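Local structure of virulence factor (Pectobacterium carotovorum, 2W3Y) at residues 36-50 with 166-178. The protein is a virulence factor of a Drosophila pathogen, an S-palmitoylated protein that binds to lipid vesicles. Residues are numbered along the deposited sequence; the frame is centred on the assembly and turned at random.
Sequences LSKDGAVQYQTYQFN and YNYLYAYSTHDLF. With PLM (palmitic acid), chain C.
Tyr168 OH is gripped twice: it donates to Gln43 OE1 across the strand pair at 2.6 Å and accepts from Tyr170 OH at 2.8 Å. The first bond lies in the carbonyl plane of the Gln43 amide, which stands nearly perpendicular to the Tyr168 ring (84°). Gln43 reaches this hydroxyl because its chain leaves with CG anti to the backbone N (chi1 -159°) and then bends at chi2, so that its aliphatic part runs alongside Tyr170. Gln43 CB thus sits over the centre of the Tyr170 ring, 3.9 Å from the centroid, a CH-pi contact. The opposite face of that ring meets the palmitic acid, whose terminal CF lies 3.6 Å from Tyr170 CG, and Tyr47 OH arrives in plane at the ring edge. Tyr47 OH is itself fixed by a 2.6 Å bond to a lone pair of Gln45 OE1. Sandwiched between glutamine and lipid, Tyr170 forms part of the wall at the methyl end of the acyl chain.

At the start of the pair, Tyr166 OH donates to Ser37 O at 2.7 Å, while Gly40 CA packs over the Tyr166 ring face; the phenol thereby closes against the type I turn Ser37–Gly40. From Ala41 paired with Tyr168 to Phe49 paired with Asp176 the backbones form a parallel ladder, the two strand axes 8° apart. Beside it, Ser173 OG and His175 NE2 share a hydrogen bond, and His175 ND1 continues to Tyr187 OH.

Strands 40-49 and 166-179 are adjacent in the mixed sheet, with 262-266 beyond the first and 185-198 beyond the second. Helix 142-159 packs on Ala41, Gln43 and Gln45, whereas Trp94 of helix 91-105 touches Val42, Tyr44, Leu169 and Ala171 on the other face.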
# COMPACT_ATOMS: atom_id res chain seq x y z
N LEU A 36 10.25 9.44 0.60
CA LEU A 36 9.98 10.87 0.69
C LEU A 36 11.01 11.68 -0.09
O LEU A 36 12.21 11.54 0.10
CB LEU A 36 9.91 11.30 2.16
CG LEU A 36 9.74 12.78 2.50
CD1 LEU A 36 8.39 13.29 2.00
CD2 LEU A 36 9.88 13.01 4.00
N SER A 37 10.51 12.56 -0.96
CA SER A 37 11.33 13.28 -1.91
C SER A 37 10.74 14.64 -2.22
O SER A 37 9.54 14.86 -2.02
CB SER A 37 11.41 12.46 -3.22
OG SER A 37 11.78 13.27 -4.31
N LYS A 38 11.55 15.55 -2.73
CA LYS A 38 10.97 16.80 -3.22
C LYS A 38 10.02 16.59 -4.43
O LYS A 38 9.13 17.40 -4.66
CB LYS A 38 12.05 17.87 -3.48
CG LYS A 38 13.11 17.50 -4.49
CD LYS A 38 14.16 18.64 -4.60
CE LYS A 38 13.50 19.97 -5.00
NZ LYS A 38 14.51 21.03 -5.23
N ASP A 39 10.20 15.48 -5.15
CA ASP A 39 9.36 15.14 -6.31
C ASP A 39 8.09 14.34 -6.01
O ASP A 39 7.29 14.09 -6.92
CB ASP A 39 10.21 14.43 -7.38
CG ASP A 39 11.26 15.37 -7.98
OD1 ASP A 39 11.00 16.60 -8.03
OD2 ASP A 39 12.34 14.89 -8.39
N GLY A 40 7.90 13.96 -4.74
CA GLY A 40 6.71 13.23 -4.32
C GLY A 40 7.03 12.24 -3.21
O GLY A 40 8.17 12.10 -2.78
N ALA A 41 6.00 11.56 -2.72
CA ALA A 41 6.19 10.62 -1.63
C ALA A 41 5.44 9.31 -1.94
O ALA A 41 4.40 9.35 -2.58
CB ALA A 41 5.67 11.22 -0.32
N VAL A 42 5.99 8.19 -1.49
CA VAL A 42 5.28 6.90 -1.52
C VAL A 42 5.22 6.43 -0.07
O VAL A 42 6.26 6.26 0.55
CB VAL A 42 6.06 5.81 -2.32
CG1 VAL A 42 5.23 4.53 -2.39
CG2 VAL A 42 6.45 6.31 -3.70
N GLN A 43 4.01 6.23 0.44
CA GLN A 43 3.79 5.79 1.79
C GLN A 43 3.75 4.26 1.74
O GLN A 43 2.83 3.70 1.21
CB GLN A 43 2.44 6.36 2.26
CG GLN A 43 2.25 6.44 3.73
CD GLN A 43 2.76 7.73 4.28
OE1 GLN A 43 2.16 8.80 4.09
NE2 GLN A 43 3.91 7.65 4.97
N TYR A 44 4.77 3.58 2.25
CA TYR A 44 4.80 2.11 2.27
C TYR A 44 4.14 1.58 3.53
O TYR A 44 4.58 1.91 4.63
CB TYR A 44 6.24 1.62 2.18
CG TYR A 44 6.95 1.91 0.88
CD1 TYR A 44 6.64 1.19 -0.29
CD2 TYR A 44 7.94 2.88 0.81
CE1 TYR A 44 7.30 1.43 -1.48
CE2 TYR A 44 8.61 3.14 -0.41
CZ TYR A 44 8.26 2.41 -1.54
OH TYR A 44 8.92 2.63 -2.72
N GLN A 45 3.08 0.78 3.41
CA GLN A 45 2.30 0.38 4.60
C GLN A 45 1.87 -1.09 4.60
O GLN A 45 1.69 -1.71 3.55
CB GLN A 45 1.04 1.26 4.75
CG GLN A 45 1.28 2.75 4.53
CD GLN A 45 1.63 3.47 5.82
OE1 GLN A 45 0.75 3.71 6.65
NE2 GLN A 45 2.91 3.81 6.00
N THR A 46 1.71 -1.66 5.80
CA THR A 46 1.13 -3.00 5.98
C THR A 46 0.07 -2.93 7.08
O THR A 46 0.38 -2.68 8.25
CB THR A 46 2.20 -4.05 6.38
OG1 THR A 46 3.27 -4.03 5.44
CG2 THR A 46 1.60 -5.47 6.38
N TYR A 47 -1.19 -3.11 6.69
CA TYR A 47 -2.27 -3.04 7.65
C TYR A 47 -2.85 -4.42 7.89
O TYR A 47 -3.28 -5.09 6.95
CB TYR A 47 -3.40 -2.12 7.19
CG TYR A 47 -2.97 -0.70 6.89
CD1 TYR A 47 -2.02 -0.05 7.69
CD2 TYR A 47 -3.53 0.01 5.82
CE1 TYR A 47 -1.61 1.26 7.42
CE2 TYR A 47 -3.14 1.33 5.55
CZ TYR A 47 -2.18 1.95 6.36
OH TYR A 47 -1.79 3.25 6.11
N GLN A 48 -2.86 -4.83 9.14
CA GLN A 48 -3.60 -6.03 9.51
C GLN A 48 -4.81 -5.64 10.33
O GLN A 48 -4.69 -4.93 11.32
CB GLN A 48 -2.72 -7.02 10.26
CG GLN A 48 -3.48 -8.31 10.58
CD GLN A 48 -2.65 -9.33 11.32
OE1 GLN A 48 -1.42 -9.39 11.17
NE2 GLN A 48 -3.31 -10.14 12.14
N PHE A 49 -5.98 -6.11 9.91
CA PHE A 49 -7.22 -5.80 10.60
C PHE A 49 -7.65 -6.98 11.45
O PHE A 49 -8.11 -7.99 10.93
CB PHE A 49 -8.33 -5.38 9.62
CG PHE A 49 -7.96 -4.20 8.78
CD1 PHE A 49 -7.65 -2.97 9.37
CD2 PHE A 49 -7.89 -4.32 7.39
CE1 PHE A 49 -7.30 -1.86 8.59
CE2 PHE A 49 -7.54 -3.22 6.60
CZ PHE A 49 -7.24 -2.00 7.20
N ASN A 50 -7.45 -6.83 12.77
CA ASN A 50 -7.75 -7.85 13.79
C ASN A 50 -6.70 -8.94 13.88
O ASN A 50 -6.15 -9.36 12.88
CB ASN A 50 -9.15 -8.45 13.60
CG ASN A 50 -10.25 -7.42 13.68
OD1 ASN A 50 -10.24 -6.55 14.55
ND2 ASN A 50 -11.22 -7.51 12.76
N TYR A 166 1.85 18.16 -5.53
CA TYR A 166 2.79 17.22 -4.92
C TYR A 166 2.20 15.79 -4.98
O TYR A 166 1.19 15.48 -4.32
CB TYR A 166 3.12 17.64 -3.48
CG TYR A 166 4.20 16.82 -2.80
CD1 TYR A 166 5.56 17.16 -2.96
CD2 TYR A 166 3.87 15.69 -2.03
CE1 TYR A 166 6.56 16.39 -2.34
CE2 TYR A 166 4.85 14.94 -1.40
CZ TYR A 166 6.18 15.28 -1.56
OH TYR A 166 7.14 14.50 -0.94
N ASN A 167 2.81 14.93 -5.79
CA ASN A 167 2.31 13.56 -5.98
C ASN A 167 2.47 12.68 -4.74
O ASN A 167 3.51 12.71 -4.09
CB ASN A 167 3.00 12.89 -7.18
CG ASN A 167 2.59 13.52 -8.51
OD1 ASN A 167 1.43 13.80 -8.75
ND2 ASN A 167 3.57 13.74 -9.38
N TYR A 168 1.44 11.88 -4.46
CA TYR A 168 1.32 11.16 -3.18
C TYR A 168 0.65 9.80 -3.41
O TYR A 168 -0.52 9.73 -3.80
CB TYR A 168 0.55 12.00 -2.17
CG TYR A 168 0.44 11.45 -0.74
CD1 TYR A 168 1.58 11.10 -0.00
CD2 TYR A 168 -0.81 11.35 -0.12
CE1 TYR A 168 1.47 10.61 1.33
CE2 TYR A 168 -0.93 10.89 1.19
CZ TYR A 168 0.21 10.52 1.91
OH TYR A 168 0.07 10.08 3.22
N LEU A 169 1.42 8.74 -3.16
CA LEU A 169 0.99 7.36 -3.42
C LEU A 169 1.04 6.52 -2.13
O LEU A 169 1.90 6.73 -1.28
CB LEU A 169 1.89 6.71 -4.50
CG LEU A 169 2.06 7.35 -5.90
CD1 LEU A 169 3.11 8.46 -5.92
CD2 LEU A 169 2.43 6.30 -6.97
N TYR A 170 0.07 5.61 -1.99
CA TYR A 170 0.09 4.54 -1.00
C TYR A 170 0.39 3.25 -1.74
O TYR A 170 -0.34 2.86 -2.64
CB TYR A 170 -1.25 4.42 -0.26
CG TYR A 170 -1.34 5.32 0.95
CD1 TYR A 170 -1.21 6.69 0.80
CD2 TYR A 170 -1.55 4.79 2.24
CE1 TYR A 170 -1.28 7.53 1.89
CE2 TYR A 170 -1.61 5.66 3.36
CZ TYR A 170 -1.47 7.03 3.15
OH TYR A 170 -1.52 7.97 4.16
N ALA A 171 1.51 2.61 -1.37
CA ALA A 171 1.89 1.29 -1.88
C ALA A 171 1.85 0.35 -0.67
O ALA A 171 2.75 0.37 0.17
CB ALA A 171 3.26 1.34 -2.49
N TYR A 172 0.80 -0.45 -0.59
CA TYR A 172 0.47 -1.13 0.65
C TYR A 172 -0.20 -2.48 0.46
O TYR A 172 -0.55 -2.87 -0.66
CB TYR A 172 -0.39 -0.21 1.56
CG TYR A 172 -1.83 0.09 1.14
CD1 TYR A 172 -2.91 -0.47 1.82
CD2 TYR A 172 -2.10 0.96 0.06
CE1 TYR A 172 -4.25 -0.18 1.45
CE2 TYR A 172 -3.42 1.25 -0.32
CZ TYR A 172 -4.49 0.68 0.39
OH TYR A 172 -5.80 0.97 0.03
N SER A 173 -0.32 -3.21 1.57
CA SER A 173 -1.13 -4.42 1.65
C SER A 173 -2.06 -4.34 2.87
O SER A 173 -1.75 -3.63 3.84
CB SER A 173 -0.26 -5.70 1.71
OG SER A 173 0.53 -5.78 2.89
N THR A 174 -3.21 -5.02 2.77
CA THR A 174 -4.13 -5.20 3.89
C THR A 174 -4.30 -6.69 4.14
O THR A 174 -4.24 -7.52 3.21
CB THR A 174 -5.54 -4.55 3.70
OG1 THR A 174 -6.32 -5.35 2.81
CG2 THR A 174 -5.44 -3.12 3.17
N HIS A 175 -4.49 -7.03 5.40
CA HIS A 175 -4.58 -8.42 5.84
C HIS A 175 -5.84 -8.49 6.69
O HIS A 175 -5.85 -8.09 7.86
CB HIS A 175 -3.25 -8.84 6.52
CG HIS A 175 -2.07 -8.69 5.60
ND1 HIS A 175 -1.65 -9.71 4.76
CD2 HIS A 175 -1.34 -7.60 5.26
CE1 HIS A 175 -0.66 -9.27 4.00
NE2 HIS A 175 -0.47 -7.99 4.28
N ASP A 176 -6.94 -8.90 6.03
CA ASP A 176 -8.28 -8.86 6.60
C ASP A 176 -8.62 -10.14 7.33
O ASP A 176 -8.62 -11.21 6.72
CB ASP A 176 -9.37 -8.68 5.53
CG ASP A 176 -9.12 -7.52 4.58
OD1 ASP A 176 -8.34 -6.60 4.91
OD2 ASP A 176 -9.71 -7.57 3.49
N LEU A 177 -8.94 -10.02 8.61
CA LEU A 177 -9.44 -11.15 9.42
C LEU A 177 -10.82 -10.80 9.92
O LEU A 177 -10.97 -10.22 10.99
CB LEU A 177 -8.48 -11.45 10.58
CG LEU A 177 -7.26 -11.99 9.85
CD1 LEU A 177 -5.99 -11.16 10.03
CD2 LEU A 177 -7.09 -13.50 9.98
N PHE A 178 -11.82 -11.13 9.11
CA PHE A 178 -13.20 -10.74 9.34
C PHE A 178 -14.07 -11.99 9.28
O PHE A 178 -13.70 -12.99 8.65
CB PHE A 178 -13.69 -9.78 8.24
CG PHE A 178 -13.02 -8.42 8.25
CD1 PHE A 178 -12.91 -7.68 9.43
CD2 PHE A 178 -12.54 -7.87 7.07
CE1 PHE A 178 -12.31 -6.41 9.44
CE2 PHE A 178 -11.94 -6.61 7.06
CZ PHE A 178 -11.82 -5.88 8.25
C1 PLM C . -1.19 14.67 9.80
O2 PLM C . -0.75 15.73 10.31
C2 PLM C . -1.60 14.62 8.34
C3 PLM C . -0.65 13.80 7.46
C4 PLM C . -1.05 13.80 5.99
C5 PLM C . -2.22 12.86 5.69
C6 PLM C . -3.00 13.27 4.44
C7 PLM C . -3.86 12.11 3.92
C8 PLM C . -5.10 12.58 3.16
C9 PLM C . -4.92 12.30 1.67
CA PLM C . -5.85 11.22 1.12
CB PLM C . -5.07 9.98 0.69
CC PLM C . -5.98 8.75 0.74
CD PLM C . -5.26 7.54 1.31
CE PLM C . -5.26 6.41 0.28
CF PLM C . -4.97 5.06 0.93
O HOH W 1 5.22 15.74 -7.20
O HOH W 2 6.45 13.59 -9.51
O HOH W 3 2.72 -4.18 2.55